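Local structure of sialyltransferase 0160 (Photobacterium damselae, 4R84) at residues A[136-140]-A[324-328]; A[129-133]-A[319-323]. The protein probably transfers sialic acid from CMP-sialic acid to the galactose end of acceptor glycans, working as a GT-B-type glycosyltransferase. All blocks are in the same frame, centred on the assembly; numbering follows the deposited sequence.

Contact 1. Residues A[136-140]-A[324-328]; sequences IHIIQ and EFAKL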
loop_
_atom_site.group_PDB
_atom_site.type_symbol
_atom_site.label_atom_id
_atom_site.label_comp_id
_atom_site.label_asym_id
_atom_site.label_seq_id
_atom_site.Cartn_x
_atom_site.Cartn_y
_atom_site.Cartn_z
ATOM N N ILE A 136 -0.486 3.827 5.091
ATOM C CA ILE A 136 -1.174 5.097 4.868
ATOM C C ILE A 136 -2.678 4.872 4.819
ATOM O O ILE A 136 -3.457 5.596 5.456
ATOM C CB ILE A 136 -0.733 5.764 3.554
ATOM C CG1 ILE A 136 0.764 6.087 3.585
ATOM C CG2 ILE A 136 -1.607 7.010 3.287
ATOM C CD1 ILE A 136 1.121 7.272 4.426
ATOM N N HIS A 137 -3.086 3.822 4.116
ATOM C CA HIS A 137 -4.510 3.537 3.999
ATOM C C HIS A 137 -5.131 3.241 5.368
ATOM O O HIS A 137 -6.242 3.711 5.674
ATOM C CB HIS A 137 -4.753 2.360 3.059
ATOM C CG HIS A 137 -6.195 1.966 2.980
ATOM N ND1 HIS A 137 -7.097 2.617 2.165
ATOM C CD2 HIS A 137 -6.904 1.032 3.661
ATOM C CE1 HIS A 137 -8.294 2.075 2.322
ATOM N NE2 HIS A 137 -8.202 1.113 3.224
ATOM N N ILE A 138 -4.413 2.470 6.185
ATOM C CA ILE A 138 -4.865 2.120 7.535
ATOM C C ILE A 138 -5.046 3.369 8.389
ATOM O O ILE A 138 -6.028 3.506 9.123
ATOM C CB ILE A 138 -3.870 1.143 8.217
ATOM C CG1 ILE A 138 -4.025 -0.253 7.609
ATOM C CG2 ILE A 138 -4.091 1.083 9.725
ATOM C CD1 ILE A 138 -3.003 -1.302 8.081
ATOM N N ILE A 139 -4.100 4.292 8.294
ATOM C CA ILE A 139 -4.187 5.500 9.099
ATOM C C ILE A 139 -5.420 6.314 8.706
ATOM O O ILE A 139 -6.136 6.824 9.580
ATOM C CB ILE A 139 -2.900 6.321 8.972
ATOM C CG1 ILE A 139 -1.770 5.570 9.670
ATOM C CG2 ILE A 139 -3.070 7.704 9.614
ATOM C CD1 ILE A 139 -0.378 6.108 9.303
ATOM N N GLN A 140 -5.696 6.391 7.406
ATOM C CA GLN A 140 -6.910 7.050 6.926
ATOM C C GLN A 140 -8.151 6.289 7.388
ATOM O O GLN A 140 -9.132 6.881 7.835
ATOM C CB GLN A 140 -6.940 7.132 5.401
ATOM C CG GLN A 140 -5.804 7.944 4.743
ATOM C CD GLN A 140 -5.673 7.631 3.247
ATOM O OE1 GLN A 140 -6.179 6.615 2.771
ATOM N NE2 GLN A 140 -4.988 8.497 2.511
ATOM N N GLU A 324 0.004 10.777 -0.789
ATOM C CA GLU A 324 -1.050 10.655 0.215
ATOM C C GLU A 324 -0.580 11.044 1.622
ATOM O O GLU A 324 -1.372 11.516 2.443
ATOM C CB GLU A 324 -1.611 9.233 0.207
ATOM C CG GLU A 324 -2.517 8.972 -0.983
ATOM C CD GLU A 324 -3.230 7.636 -0.904
ATOM O OE1 GLU A 324 -2.818 6.779 -0.095
ATOM O OE2 GLU A 324 -4.210 7.448 -1.652
ATOM N N PHE A 325 0.704 10.830 1.901
ATOM C CA PHE A 325 1.275 11.190 3.196
ATOM C C PHE A 325 1.055 12.664 3.519
ATOM O O PHE A 325 0.669 13.020 4.632
ATOM C CB PHE A 325 2.775 10.863 3.215
ATOM C CG PHE A 325 3.490 11.314 4.459
ATOM C CD1 PHE A 325 3.484 10.538 5.603
ATOM C CD2 PHE A 325 4.210 12.498 4.466
ATOM C CE1 PHE A 325 4.172 10.949 6.737
ATOM C CE2 PHE A 325 4.903 12.914 5.603
ATOM C CZ PHE A 325 4.882 12.145 6.732
ATOM N N ALA A 326 1.313 13.512 2.530
ATOM C CA ALA A 326 1.233 14.955 2.703
ATOM C C ALA A 326 -0.195 15.421 2.953
ATOM O O ALA A 326 -0.400 16.496 3.518
ATOM C CB ALA A 326 1.812 15.662 1.484
ATOM N N LYS A 327 -1.171 14.615 2.533
ATOM C CA LYS A 327 -2.585 14.947 2.719
ATOM C C LYS A 327 -3.075 14.463 4.079
ATOM O O LYS A 327 -4.181 14.795 4.512
ATOM C CB LYS A 327 -3.451 14.321 1.624
ATOM C CG LYS A 327 -3.135 14.743 0.206
ATOM C CD LYS A 327 -4.082 14.046 -0.768
ATOM C CE LYS A 327 -3.624 14.194 -2.210
ATOM N NZ LYS A 327 -3.536 15.615 -2.648
ATOM N N LEU A 328 -2.256 13.667 4.757
ATOM C CA LEU A 328 -2.584 13.274 6.114
ATOM C C LEU A 328 -2.479 14.499 7.008
ATOM O O LEU A 328 -1.792 15.471 6.675
ATOM C CB LEU A 328 -1.651 12.161 6.625
ATOM C CG LEU A 328 -1.728 10.767 5.986
ATOM C CD1 LEU A 328 -0.617 9.897 6.549
ATOM C CD2 LEU A 328 -3.081 10.118 6.262
HETATM O O HOH W 1 -3.952 11.067 2.681
#
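A single water joins the two segments: it accepts a hydrogen bond from Gln140 NE2 at 2.8 Å and gives one to the backbone carbonyl Glu324 O at 2.6 Å. The Gln140 side chain runs extended beyond CG, which carries its amide out from the helix as far as this water. On the way its CG lies against Leu328 CD2 at 3.8 Å, the two side chains crossing nearly at right angles. The carboxylate of Glu324 stands next to the same amide, but Gln140 NE2 and Glu324 OE1 are 3.8 Å apart and the two planes are turned 55° from each other, so the polar link between the segments runs through the water. Ile136 sends its two branches to different partners: CG2 lies against both CB and the carboxylate oxygen OE1 of Glu324, while CD1 meets Leu328 CD1 at 3.8 Å and comes to the edge of the Phe325 ring, near its plane. The other methyl of Leu328, CD2, also touches Ile139 CG2, at 4.1 Å, so this leucine fits among three residues of helix 129-144. Phe336 of helix 330-340 adds its ring to Ile136, Ile139 and Phe325. This is a short, weakly bonded helical turn packing on helix 129-144 at the flank of a Rossmann-like sheet, whose strands 106-125 and 149-154 receive Ile138 from the same helix.

Contact 2. Residues A[129-133]-A[319-323]; sequences LPSLQ and QMPWD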
loop_
_atom_site.group_PDB
_atom_site.type_symbol
_atom_site.label_atom_id
_atom_site.label_comp_id
_atom_site.label_asym_id
_atom_site.label_seq_id
_atom_site.Cartn_x
_atom_site.Cartn_y
_atom_site.Cartn_z
ATOM N N LEU A 129 7.152 -1.575 -0.160
ATOM C CA LEU A 129 6.243 -0.641 -0.815
ATOM C C LEU A 129 4.748 -0.970 -0.567
ATOM O O LEU A 129 3.996 -0.087 -0.151
ATOM C CB LEU A 129 6.564 -0.594 -2.324
ATOM C CG LEU A 129 5.774 0.474 -3.084
ATOM C CD1 LEU A 129 5.887 1.817 -2.363
ATOM C CD2 LEU A 129 6.273 0.547 -4.527
ATOM N N PRO A 130 4.326 -2.237 -0.754
ATOM C CA PRO A 130 2.921 -2.529 -0.424
ATOM C C PRO A 130 2.594 -2.239 1.027
ATOM O O PRO A 130 1.559 -1.646 1.317
ATOM C CB PRO A 130 2.791 -4.029 -0.740
ATOM C CG PRO A 130 3.857 -4.259 -1.813
ATOM C CD PRO A 130 5.003 -3.417 -1.330
ATOM N N SER A 131 3.481 -2.610 1.942
ATOM C CA SER A 131 3.211 -2.346 3.363
ATOM C C SER A 131 3.101 -0.843 3.665
ATOM O O SER A 131 2.240 -0.432 4.438
ATOM C CB SER A 131 4.298 -2.970 4.243
ATOM O OG SER A 131 4.349 -4.369 4.043
ATOM N N LEU A 132 3.965 -0.030 3.057
ATOM C CA LEU A 132 3.953 1.408 3.292
ATOM C C LEU A 132 2.670 2.050 2.748
ATOM O O LEU A 132 2.069 2.901 3.403
ATOM C CB LEU A 132 5.189 2.069 2.670
ATOM C CG LEU A 132 6.532 1.659 3.297
ATOM C CD1 LEU A 132 7.683 2.193 2.451
ATOM C CD2 LEU A 132 6.645 2.201 4.704
ATOM N N GLN A 133 2.245 1.630 1.563
ATOM C CA GLN A 133 0.985 2.110 0.985
ATOM C C GLN A 133 -0.180 1.709 1.867
ATOM O O GLN A 133 -1.086 2.499 2.123
ATOM C CB GLN A 133 0.776 1.534 -0.407
ATOM C CG GLN A 133 1.718 2.115 -1.449
ATOM C CD GLN A 133 1.222 3.420 -2.047
ATOM O OE1 GLN A 133 0.014 3.654 -2.162
ATOM N NE2 GLN A 133 2.158 4.280 -2.447
ATOM N N GLN A 319 -2.795 3.844 -10.903
ATOM C CA GLN A 319 -1.452 4.349 -10.622
ATOM C C GLN A 319 -1.303 4.504 -9.108
ATOM O O GLN A 319 -2.126 5.139 -8.449
ATOM C CB GLN A 319 -1.190 5.686 -11.334
ATOM C CG GLN A 319 0.090 6.394 -10.890
ATOM C CD GLN A 319 1.334 5.575 -11.161
ATOM O OE1 GLN A 319 1.518 5.056 -12.263
ATOM N NE2 GLN A 319 2.186 5.432 -10.147
ATOM N N MET A 320 -0.275 3.882 -8.549
ATOM C CA MET A 320 0.025 4.027 -7.133
ATOM C C MET A 320 0.329 5.491 -6.836
ATOM O O MET A 320 1.122 6.119 -7.542
ATOM C CB MET A 320 1.205 3.128 -6.768
ATOM C CG MET A 320 1.349 2.786 -5.326
ATOM S SD MET A 320 2.794 1.731 -5.090
ATOM C CE MET A 320 2.248 0.175 -5.800
ATOM N N PRO A 321 -0.337 6.066 -5.829
ATOM C CA PRO A 321 -0.151 7.479 -5.497
ATOM C C PRO A 321 1.090 7.703 -4.650
ATOM O O PRO A 321 1.441 6.838 -3.849
ATOM C CB PRO A 321 -1.415 7.818 -4.712
ATOM C CG PRO A 321 -1.783 6.532 -4.038
ATOM C CD PRO A 321 -1.374 5.430 -4.990
ATOM N N TRP A 322 1.757 8.841 -4.828
ATOM C CA TRP A 322 2.958 9.120 -4.045
ATOM C C TRP A 322 2.749 10.240 -3.047
ATOM O O TRP A 322 3.637 10.543 -2.254
ATOM C CB TRP A 322 4.137 9.477 -4.955
ATOM C CG TRP A 322 4.352 8.511 -6.072
ATOM C CD1 TRP A 322 4.455 8.804 -7.395
ATOM C CD2 TRP A 322 4.454 7.084 -5.967
ATOM N NE1 TRP A 322 4.642 7.654 -8.123
ATOM C CE2 TRP A 322 4.641 6.584 -7.269
ATOM C CE3 TRP A 322 4.411 6.181 -4.898
ATOM C CZ2 TRP A 322 4.790 5.227 -7.532
ATOM C CZ3 TRP A 322 4.560 4.840 -5.158
ATOM C CH2 TRP A 322 4.746 4.372 -6.465
ATOM N N ASP A 323 1.574 10.850 -3.077
ATOM C CA ASP A 323 1.376 12.082 -2.326
ATOM C C ASP A 323 0.354 11.985 -1.200
ATOM O O ASP A 323 -0.102 13.003 -0.684
ATOM C CB ASP A 323 0.967 13.199 -3.287
ATOM C CG ASP A 323 -0.324 12.892 -4.012
ATOM O OD1 ASP A 323 -0.752 11.715 -3.993
ATOM O OD2 ASP A 323 -0.912 13.823 -4.603
#
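Gln133 folds back at its second torsion (chi2 -85°), while Met320 swings CG away from its backbone N and bends only at its third torsion; the two side chains meet obliquely, with Gln133 CD 3.3 Å from Met320 CG. Bent in this way, the glutamine presents its amide to the loop that leaves strand 317-319. Gln133 NE2 donates to the carbonyl Pro321 O at 3.0 Å, a nearly straight bond with an N-H...O angle of 174°. The acceptor lies in the amide plane of Gln133, and the donor comes in almost head-on to the carbonyl, at a C=O...N angle of 166°. The other end of the amide faces the proline ring, Gln133 OE1 being 3.6 Å from Pro321 CD, so hydrogen bond and ring contact together should limit rotation of the group. The helix that supplies Gln133 follows strand 106-125, and strand 317-319 belongs to the same mixed sheet; the contact therefore ties a helix of this Rossmann-like domain to the loop after one of its strands. Beside the amide, Leu129 and Met320 reach for each other tip to tip, Leu129 CD2 standing 3.7 Å from Met320 SD. Tyr233 of strand 225-233 touches both Met320 and Gln133. Trp322 is met from two sides of the helix turn: Gln133 NE2 lies obliquely to its ring, 3.7 Å from Trp322 CZ3, and the methyl Leu129 CD1 approaches the ring edge, 4.3 Å from the same CZ3. Over the centre of one face of that indole sits the carbonyl Met320 O, 3.6 Å above the plane. Gln319 NE2 donates to this same oxygen at 2.9 Å, on a lone pair in the carbonyl plane, and also hydrogen-bonds Leu295 O.

Both contacts follow helix 129-144 against one continuous run of chain: residues 319-323 lead directly into 324-328, so contact 2 meets the first turn of the helix and contact 1 comes further along it. Their centres are 10 Å apart, and each has a glutamine amide facing a main-chain carbonyl, with a water between them in contact 1 alone. Phe336 of helix 330-340 packs on Leu132 and Ile136, so one helix backs both stretches of helix 129-144. The side chain of Leu129, in contact 2, is about 7 Å from the bound CMP-3-fluoro-sialic acid, an analogue of the sugar donor. Helix 434-438 also borders contact 2, with Met437 on Trp322 and Met438 on Gln133.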